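Local coordinates for protein peptide amidase (Stenotrophomonas maltophilia, PDB 1M22) that probably hydrolyses amide bonds such as the C-terminal amide of peptides, as a member of the amidase signature family of serine hydrolases, at residues T184-C192 and E434-A442; W318-E329 and I386-R394. All coordinates share one frame; numbering follows the deposited sequence.

Contact 1 of 2, residues T184-C192 and E434-A442; sequences TETDGSIVC and ESYSAAAVA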
loop_
_atom_site.group_PDB
_atom_site.type_symbol
_atom_site.label_atom_id
_atom_site.label_comp_id
_atom_site.label_asym_id
_atom_site.label_seq_id
_atom_site.Cartn_x
_atom_site.Cartn_y
_atom_site.Cartn_z
ATOM N N THR A 184 -0.088 -3.710 -0.119
ATOM C CA THR A 184 0.660 -4.257 -1.246
ATOM C C THR A 184 0.115 -3.623 -2.513
ATOM O O THR A 184 -1.046 -3.210 -2.566
ATOM C CB THR A 184 0.564 -5.813 -1.394
ATOM O OG1 THR A 184 -0.736 -6.182 -1.871
ATOM C CG2 THR A 184 0.854 -6.508 -0.078
ATOM N N GLU A 185 0.968 -3.524 -3.526
ATOM C CA GLU A 185 0.555 -2.947 -4.790
ATOM C C GLU A 185 1.047 -3.759 -5.973
ATOM O O GLU A 185 2.179 -4.253 -5.986
ATOM C CB GLU A 185 1.063 -1.501 -4.941
ATOM C CG GLU A 185 0.720 -0.896 -6.317
ATOM C CD GLU A 185 0.666 0.631 -6.351
ATOM O OE1 GLU A 185 0.378 1.260 -5.307
ATOM O OE2 GLU A 185 0.881 1.205 -7.442
ATOM N N THR A 186 0.167 -3.904 -6.955
ATOM C CA THR A 186 0.483 -4.577 -8.205
ATOM C C THR A 186 0.333 -3.444 -9.227
ATOM O O THR A 186 1.201 -3.234 -10.068
ATOM C CB THR A 186 -0.483 -5.739 -8.466
ATOM O OG1 THR A 186 -0.308 -6.723 -7.435
ATOM C CG2 THR A 186 -0.200 -6.374 -9.821
ATOM N N ASP A 187 -0.770 -2.706 -9.134
ATOM C CA ASP A 187 -0.991 -1.532 -9.977
ATOM C C ASP A 187 -2.025 -0.614 -9.323
ATOM O O ASP A 187 -3.233 -0.742 -9.553
ATOM C CB ASP A 187 -1.444 -1.891 -11.397
ATOM C CG ASP A 187 -1.375 -0.691 -12.340
ATOM O OD1 ASP A 187 -1.554 0.452 -11.869
ATOM O OD2 ASP A 187 -1.141 -0.875 -13.553
ATOM N N GLY A 188 -1.528 0.293 -8.486
ATOM C CA GLY A 188 -2.365 1.260 -7.798
ATOM C C GLY A 188 -2.869 0.886 -6.414
ATOM O O GLY A 188 -3.356 1.759 -5.689
ATOM N N SER A 189 -2.724 -0.379 -6.023
ATOM C CA SER A 189 -3.252 -0.848 -4.738
ATOM C C SER A 189 -2.736 -0.249 -3.436
ATOM O O SER A 189 -3.304 -0.521 -2.375
ATOM C CB SER A 189 -3.177 -2.370 -4.664
ATOM O OG SER A 189 -4.204 -2.945 -5.459
ATOM N N ILE A 190 -1.655 0.522 -3.488
ATOM C CA ILE A 190 -1.187 1.200 -2.284
ATOM C C ILE A 190 -1.476 2.692 -2.430
ATOM O O ILE A 190 -2.188 3.273 -1.613
ATOM C CB ILE A 190 0.333 1.028 -2.028
ATOM C CG1 ILE A 190 0.614 -0.365 -1.457
ATOM C CG2 ILE A 190 0.829 2.104 -1.046
ATOM C CD1 ILE A 190 2.088 -0.686 -1.323
ATOM N N VAL A 191 -0.967 3.306 -3.492
ATOM C CA VAL A 191 -1.147 4.744 -3.648
ATOM C C VAL A 191 -2.570 5.232 -3.866
ATOM O O VAL A 191 -2.924 6.309 -3.392
ATOM C CB VAL A 191 -0.218 5.321 -4.758
ATOM C CG1 VAL A 191 1.236 5.096 -4.369
ATOM C CG2 VAL A 191 -0.520 4.681 -6.104
ATOM N N CYS A 192 -3.395 4.450 -4.553
ATOM C CA CYS A 192 -4.766 4.891 -4.783
ATOM C C CYS A 192 -5.582 4.915 -3.491
ATOM O O CYS A 192 -6.173 5.943 -3.154
ATOM C CB CYS A 192 -5.451 4.012 -5.829
ATOM S SG CYS A 192 -6.736 4.889 -6.737
ATOM N N GLU A 434 -4.860 9.148 -14.878
ATOM C CA GLU A 434 -4.001 8.700 -13.781
ATOM C C GLU A 434 -2.627 8.336 -14.332
ATOM O O GLU A 434 -2.509 7.909 -15.481
ATOM C CB GLU A 434 -4.618 7.493 -13.071
ATOM C CG GLU A 434 -5.990 7.765 -12.477
ATOM C CD GLU A 434 -6.614 6.527 -11.864
ATOM O OE1 GLU A 434 -6.687 5.495 -12.562
ATOM O OE2 GLU A 434 -7.037 6.586 -10.691
ATOM N N SER A 435 -1.594 8.495 -13.508
ATOM C CA SER A 435 -0.226 8.208 -13.929
ATOM C C SER A 435 0.524 7.164 -13.102
ATOM O O SER A 435 1.597 6.714 -13.512
ATOM C CB SER A 435 0.595 9.502 -13.926
ATOM O OG SER A 435 0.070 10.457 -14.835
ATOM N N TYR A 436 -0.026 6.771 -11.953
ATOM C CA TYR A 436 0.652 5.806 -11.086
ATOM C C TYR A 436 0.931 4.440 -11.711
ATOM O O TYR A 436 1.797 3.705 -11.235
ATOM C CB TYR A 436 -0.120 5.629 -9.771
ATOM C CG TYR A 436 -1.540 5.138 -9.931
ATOM C CD1 TYR A 436 -1.809 3.818 -10.296
ATOM C CD2 TYR A 436 -2.618 5.998 -9.729
ATOM C CE1 TYR A 436 -3.120 3.369 -10.457
ATOM C CE2 TYR A 436 -3.930 5.560 -9.887
ATOM C CZ TYR A 436 -4.172 4.247 -10.253
ATOM O OH TYR A 436 -5.468 3.816 -10.427
ATOM N N SER A 437 0.213 4.096 -12.773
ATOM C CA SER A 437 0.431 2.812 -13.423
ATOM C C SER A 437 1.851 2.708 -13.973
ATOM O O SER A 437 2.425 1.622 -14.025
ATOM C CB SER A 437 -0.571 2.610 -14.561
ATOM O OG SER A 437 -0.358 1.365 -15.210
ATOM N N ALA A 438 2.417 3.838 -14.385
ATOM C CA ALA A 438 3.770 3.842 -14.929
ATOM C C ALA A 438 4.765 3.289 -13.911
ATOM O O ALA A 438 5.592 2.441 -14.236
ATOM C CB ALA A 438 4.170 5.256 -15.341
ATOM N N ALA A 439 4.687 3.770 -12.674
ATOM C CA ALA A 439 5.600 3.293 -11.645
ATOM C C ALA A 439 5.349 1.821 -11.328
ATOM O O ALA A 439 6.286 1.043 -11.153
ATOM C CB ALA A 439 5.456 4.137 -10.381
ATOM N N ALA A 440 4.081 1.437 -11.255
ATOM C CA ALA A 440 3.743 0.052 -10.960
ATOM C C ALA A 440 4.288 -0.911 -12.017
ATOM O O ALA A 440 4.895 -1.930 -11.689
ATOM C CB ALA A 440 2.225 -0.101 -10.840
ATOM N N VAL A 441 4.076 -0.578 -13.285
ATOM C CA VAL A 441 4.525 -1.436 -14.374
ATOM C C VAL A 441 6.046 -1.428 -14.540
ATOM O O VAL A 441 6.646 -2.447 -14.882
ATOM C CB VAL A 441 3.819 -1.027 -15.686
ATOM C CG1 VAL A 441 4.333 -1.855 -16.855
ATOM C CG2 VAL A 441 2.312 -1.222 -15.522
ATOM N N ALA A 442 6.675 -0.286 -14.283
ATOM C CA ALA A 442 8.128 -0.181 -14.393
ATOM C C ALA A 442 8.817 -0.819 -13.192
ATOM O O ALA A 442 10.003 -1.135 -13.252
ATOM C CB ALA A 442 8.538 1.282 -14.492
HETATM O O HOH W 1 2.362 3.303 -8.348
#
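Ala-440 and Tyr-436 press against the loop 186-188 where the two segments pack most tightly. The methyl CB of Ala-440 sits 3.4 Å from Thr-186 O and nearly as close to Asp-187 CA. One helical turn back, Tyr-436 CE1 comes within 3.5 Å of Gly-188 CA, at a slant to the ring, where a side-chain carbon would collide with it. Asp-187 OD1 lies in the plane of the same ring, at its edge, 3.6 Å from Tyr-436 CE1. With CG turned away from the backbone N (chi1 -168°), the Asp-187 carboxylate extends over the first turn of helix 436-442, where Asp-187 OD2 receives the hydrogen bond from Ser-437 OG (2.9 Å) on its syn lone pair. That hydroxyl is also hydrogen-bonded to Trp-318 NE1, which gives it partners on both the loop and the neighbouring helical layer. The loop is the active-site turn of the amidase signature fold: it leaves strand 180-185, carries the nucleophile Ser-189, hydrogen-bonded to Ser-165, and runs into helix 191-196. Glu-185 braces it from within, its OE1 accepting from Ile-190 N at 2.8 Å and from Val-191 N almost head-on along the C-O direction. Toward Glu-185 and Cys-192 the fit is looser. A water bridges the segments, donating to Glu-185 OE2 at 2.7 Å and to Tyr-436 O. Val-191 CG2 leans on Tyr-436 CB, the two side chains sliding past each other, while the Cys-192 sulfur makes an oblique sulfur-aromatic contact, 5.1 Å from SG to the centroid of the Tyr-436 ring.

Contact 2 of 2, residues W318-E329 and I386-R394; sequences WAEAERTLLLYE and IRARSDARR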
loop_
_atom_site.group_PDB
_atom_site.type_symbol
_atom_site.label_atom_id
_atom_site.label_comp_id
_atom_site.label_asym_id
_atom_site.label_seq_id
_atom_site.Cartn_x
_atom_site.Cartn_y
_atom_site.Cartn_z
ATOM N N TRP A 318 1.439 0.503 -22.385
ATOM C CA TRP A 318 1.718 -0.815 -21.825
ATOM C C TRP A 318 0.482 -1.568 -21.334
ATOM O O TRP A 318 0.596 -2.689 -20.854
ATOM C CB TRP A 318 2.692 -0.659 -20.659
ATOM C CG TRP A 318 2.168 0.279 -19.611
ATOM C CD1 TRP A 318 1.192 0.021 -18.685
ATOM C CD2 TRP A 318 2.545 1.645 -19.423
ATOM N NE1 TRP A 318 0.942 1.145 -17.936
ATOM C CE2 TRP A 318 1.758 2.157 -18.368
ATOM C CE3 TRP A 318 3.476 2.490 -20.045
ATOM C CZ2 TRP A 318 1.871 3.478 -17.921
ATOM C CZ3 TRP A 318 3.588 3.803 -19.600
ATOM C CH2 TRP A 318 2.790 4.284 -18.547
ATOM N N ALA A 319 -0.691 -0.954 -21.450
ATOM C CA ALA A 319 -1.930 -1.566 -20.974
ATOM C C ALA A 319 -2.146 -3.027 -21.374
ATOM O O ALA A 319 -2.373 -3.883 -20.518
ATOM C CB ALA A 319 -3.124 -0.729 -21.417
ATOM N N GLU A 320 -2.086 -3.310 -22.672
ATOM C CA GLU A 320 -2.298 -4.667 -23.166
ATOM C C GLU A 320 -1.236 -5.651 -22.681
ATOM O O GLU A 320 -1.554 -6.764 -22.258
ATOM C CB GLU A 320 -2.343 -4.657 -24.697
ATOM C CG GLU A 320 -2.575 -6.016 -25.327
ATOM C CD GLU A 320 -2.843 -5.928 -26.817
ATOM O OE1 GLU A 320 -1.998 -5.367 -27.547
ATOM O OE2 GLU A 320 -3.902 -6.420 -27.257
ATOM N N ALA A 321 0.026 -5.240 -22.746
ATOM C CA ALA A 321 1.124 -6.092 -22.307
ATOM C C ALA A 321 1.005 -6.391 -20.816
ATOM O O ALA A 321 1.270 -7.513 -20.376
ATOM C CB ALA A 321 2.462 -5.417 -22.603
ATOM N N GLU A 322 0.609 -5.387 -20.040
ATOM C CA GLU A 322 0.460 -5.567 -18.601
ATOM C C GLU A 322 -0.638 -6.581 -18.294
ATOM O O GLU A 322 -0.465 -7.460 -17.457
ATOM C CB GLU A 322 0.138 -4.233 -17.918
ATOM C CG GLU A 322 -0.113 -4.376 -16.424
ATOM C CD GLU A 322 -0.530 -3.083 -15.759
ATOM O OE1 GLU A 322 -0.915 -2.131 -16.474
ATOM O OE2 GLU A 322 -0.485 -3.030 -14.510
ATOM N N ARG A 323 -1.770 -6.460 -18.981
ATOM C CA ARG A 323 -2.884 -7.378 -18.776
ATOM C C ARG A 323 -2.390 -8.803 -18.991
ATOM O O ARG A 323 -2.663 -9.699 -18.195
ATOM C CB ARG A 323 -4.005 -7.049 -19.769
ATOM C CG ARG A 323 -5.251 -7.917 -19.673
ATOM C CD ARG A 323 -6.294 -7.442 -20.679
ATOM N NE ARG A 323 -7.592 -8.092 -20.512
ATOM C CZ ARG A 323 -7.834 -9.376 -20.760
ATOM N NH1 ARG A 323 -6.862 -10.169 -21.193
ATOM N NH2 ARG A 323 -9.052 -9.866 -20.577
ATOM N N THR A 324 -1.644 -8.998 -20.072
ATOM C CA THR A 324 -1.109 -10.308 -20.403
ATOM C C THR A 324 -0.148 -10.851 -19.350
ATOM O O THR A 324 -0.308 -11.978 -18.881
ATOM C CB THR A 324 -0.380 -10.270 -21.761
ATOM O OG1 THR A 324 -1.320 -9.952 -22.796
ATOM C CG2 THR A 324 0.267 -11.612 -22.062
ATOM N N LEU A 325 0.842 -10.056 -18.958
ATOM C CA LEU A 325 1.809 -10.548 -17.984
ATOM C C LEU A 325 1.173 -10.861 -16.630
ATOM O O LEU A 325 1.569 -11.816 -15.967
ATOM C CB LEU A 325 2.977 -9.558 -17.837
ATOM C CG LEU A 325 2.815 -8.262 -17.046
ATOM C CD1 LEU A 325 3.100 -8.523 -15.571
ATOM C CD2 LEU A 325 3.789 -7.225 -17.582
ATOM N N LEU A 326 0.179 -10.074 -16.226
ATOM C CA LEU A 326 -0.485 -10.317 -14.949
ATOM C C LEU A 326 -1.224 -11.656 -14.935
ATOM O O LEU A 326 -1.177 -12.382 -13.947
ATOM C CB LEU A 326 -1.464 -9.184 -14.621
ATOM C CG LEU A 326 -0.859 -7.803 -14.358
ATOM C CD1 LEU A 326 -1.967 -6.816 -14.027
ATOM C CD2 LEU A 326 0.135 -7.883 -13.213
ATOM N N LEU A 327 -1.905 -11.980 -16.031
ATOM C CA LEU A 327 -2.637 -13.239 -16.111
ATOM C C LEU A 327 -1.691 -14.431 -15.989
ATOM O O LEU A 327 -1.943 -15.354 -15.219
ATOM C CB LEU A 327 -3.415 -13.317 -17.428
ATOM C CG LEU A 327 -4.607 -12.366 -17.565
ATOM C CD1 LEU A 327 -5.081 -12.335 -19.009
ATOM C CD2 LEU A 327 -5.729 -12.811 -16.639
ATOM N N TYR A 328 -0.598 -14.404 -16.744
ATOM C CA TYR A 328 0.367 -15.494 -16.701
ATOM C C TYR A 328 1.052 -15.618 -15.347
ATOM O O TYR A 328 1.168 -16.711 -14.793
ATOM C CB TYR A 328 1.445 -15.308 -17.774
ATOM C CG TYR A 328 1.036 -15.734 -19.167
ATOM C CD1 TYR A 328 0.182 -14.948 -19.937
ATOM C CD2 TYR A 328 1.525 -16.917 -19.721
ATOM C CE1 TYR A 328 -0.174 -15.327 -21.233
ATOM C CE2 TYR A 328 1.175 -17.306 -21.013
ATOM C CZ TYR A 328 0.328 -16.506 -21.761
ATOM O OH TYR A 328 -0.012 -16.877 -23.044
ATOM N N GLU A 329 1.507 -14.492 -14.810
ATOM C CA GLU A 329 2.202 -14.519 -13.535
ATOM C C GLU A 329 1.288 -14.859 -12.366
ATOM O O GLU A 329 1.730 -15.462 -11.390
ATOM C CB GLU A 329 2.925 -13.187 -13.313
ATOM C CG GLU A 329 4.032 -12.959 -14.341
ATOM C CD GLU A 329 4.863 -11.719 -14.083
ATOM O OE1 GLU A 329 4.682 -11.079 -13.021
ATOM O OE2 GLU A 329 5.708 -11.387 -14.944
ATOM N N ILE A 386 6.555 -13.713 -22.640
ATOM C CA ILE A 386 7.900 -13.163 -22.564
ATOM C C ILE A 386 7.954 -11.792 -23.228
ATOM O O ILE A 386 8.533 -10.853 -22.677
ATOM C CB ILE A 386 8.922 -14.116 -23.225
ATOM C CG1 ILE A 386 8.969 -15.431 -22.439
ATOM C CG2 ILE A 386 10.301 -13.466 -23.269
ATOM C CD1 ILE A 386 9.939 -16.461 -22.996
ATOM N N ARG A 387 7.341 -11.666 -24.400
ATOM C CA ARG A 387 7.326 -10.389 -25.104
ATOM C C ARG A 387 6.564 -9.337 -24.300
ATOM O O ARG A 387 7.020 -8.202 -24.161
ATOM C CB ARG A 387 6.680 -10.538 -26.487
ATOM C CG ARG A 387 7.407 -11.485 -27.431
ATOM C CD ARG A 387 6.971 -11.260 -28.875
ATOM N NE ARG A 387 5.553 -11.536 -29.093
ATOM C CZ ARG A 387 5.032 -12.755 -29.201
ATOM N NH1 ARG A 387 5.812 -13.824 -29.115
ATOM N NH2 ARG A 387 3.728 -12.904 -29.396
ATOM N N ALA A 388 5.406 -9.720 -23.772
ATOM C CA ALA A 388 4.579 -8.806 -22.989
ATOM C C ALA A 388 5.310 -8.283 -21.756
ATOM O O ALA A 388 5.295 -7.083 -21.480
ATOM C CB ALA A 388 3.289 -9.501 -22.575
ATOM N N ARG A 389 5.947 -9.185 -21.016
ATOM C CA ARG A 389 6.676 -8.796 -19.812
ATOM C C ARG A 389 7.766 -7.792 -20.170
ATOM O O ARG A 389 7.938 -6.773 -19.500
ATOM C CB ARG A 389 7.303 -10.024 -19.150
ATOM C CG ARG A 389 8.034 -9.728 -17.845
ATOM C CD ARG A 389 8.576 -11.002 -17.219
ATOM N NE ARG A 389 9.547 -11.670 -18.081
ATOM C CZ ARG A 389 10.044 -12.880 -17.847
ATOM N NH1 ARG A 389 9.661 -13.559 -16.773
ATOM N NH2 ARG A 389 10.924 -13.412 -18.685
ATOM N N SER A 390 8.496 -8.081 -21.242
ATOM C CA SER A 390 9.571 -7.207 -21.691
ATOM C C SER A 390 9.057 -5.851 -22.168
ATOM O O SER A 390 9.593 -4.808 -21.786
ATOM C CB SER A 390 10.357 -7.881 -22.818
ATOM O OG SER A 390 11.400 -7.040 -23.282
ATOM N N ASP A 391 8.018 -5.863 -22.999
ATOM C CA ASP A 391 7.455 -4.625 -23.526
ATOM C C ASP A 391 6.897 -3.705 -22.441
ATOM O O ASP A 391 7.148 -2.501 -22.454
ATOM C CB ASP A 391 6.350 -4.919 -24.547
ATOM C CG ASP A 391 6.888 -5.509 -25.836
ATOM O OD1 ASP A 391 8.052 -5.223 -26.183
ATOM O OD2 ASP A 391 6.138 -6.245 -26.511
ATOM N N ALA A 392 6.134 -4.270 -21.513
ATOM C CA ALA A 392 5.543 -3.476 -20.441
ATOM C C ALA A 392 6.614 -2.755 -19.627
ATOM O O ALA A 392 6.528 -1.550 -19.399
ATOM C CB ALA A 392 4.705 -4.369 -19.533
ATOM N N ARG A 393 7.622 -3.507 -19.200
ATOM C CA ARG A 393 8.725 -2.972 -18.409
ATOM C C ARG A 393 9.474 -1.871 -19.166
ATOM O O ARG A 393 9.791 -0.817 -18.607
ATOM C CB ARG A 393 9.666 -4.130 -18.041
ATOM C CG ARG A 393 10.806 -3.794 -17.098
ATOM C CD ARG A 393 10.364 -2.867 -15.983
ATOM N NE ARG A 393 9.291 -3.363 -15.126
ATOM C CZ ARG A 393 9.459 -4.217 -14.122
ATOM N NH1 ARG A 393 10.665 -4.694 -13.840
ATOM N NH2 ARG A 393 8.421 -4.563 -13.374
ATOM N N ARG A 394 9.739 -2.115 -20.444
ATOM C CA ARG A 394 10.447 -1.158 -21.288
ATOM C C ARG A 394 9.663 0.133 -21.520
ATOM O O ARG A 394 10.201 1.229 -21.383
ATOM C CB ARG A 394 10.774 -1.808 -22.636
ATOM C CG ARG A 394 11.378 -0.865 -23.664
ATOM C CD ARG A 394 11.794 -1.626 -24.922
ATOM N NE ARG A 394 10.675 -2.336 -25.540
ATOM C CZ ARG A 394 9.689 -1.748 -26.210
ATOM N NH1 ARG A 394 9.674 -0.432 -26.359
ATOM N NH2 ARG A 394 8.713 -2.481 -26.732
#
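Glu-329 OE2, 3.7 Å from Arg-389 CD across the contact, is gripped by the hydroxyls of Tyr-385 and Ser-220, while OE1 of the same carboxylate is hydrogen-bonded to Ser-218 OG. The acid lies across the Arg-389 chain at about a right angle and meets its methylenes, not its charged tip: Arg-389 NH1 stays 4.9 Å from Glu-329 OE2. The bend of the arginine at chi3 (62°) turns the guanidinium aside, its plane 58° from that of the carboxylate; the opposite charges are near, but their charged atoms do not touch. The side chain of Arg-389 also lies about 4 Å from a bound HEPES buffer molecule. Further along, helices 319-340 and 383-407 meet through small residues, their local axes approaching to 8.1 Å at a crossing angle of -130°, a close helix-helix packing in the helical covering of the amidase fold, outside helix 436-442. Ala-321 CB nestles 3.5 Å from Ala-388 O and touches the methyl of Ala-392. On one flank Thr-324 CG2 lies 3.7 Å from Ala-388 CB. On another, Leu-325 places CD2 at 3.6 Å from Ala-392 CB and also touches Arg-389 CA. Trp-318 contributes its CB, 4.0 Å from Ala-392 CA; from there the indole leads away to pack on Ala-438 and Val-441 of helix 436-442.

The centres of the two contacts are 14 Å apart, contact 1 deep in the chain and contact 2 nearer its periphery. In sequence the order is 184-192, 318-329, 386-394, 434-442, so both segments of contact 2 fall between the two segments of contact 1. Helix 436-442 lies between them: one side meets the nucleophile loop, another rests on helices 319-340 and 383-407. Val-441 O probably accepts a hydrogen bond from Arg-393 NE at 2.8 Å. Asp-187 OD2 and Glu-322 OE2 are only 2.4 Å apart, which probably means that the two carboxylates share a proton. The outer helical pair is thus connected, through one short helix, to the catalytic turn beside the central sheet.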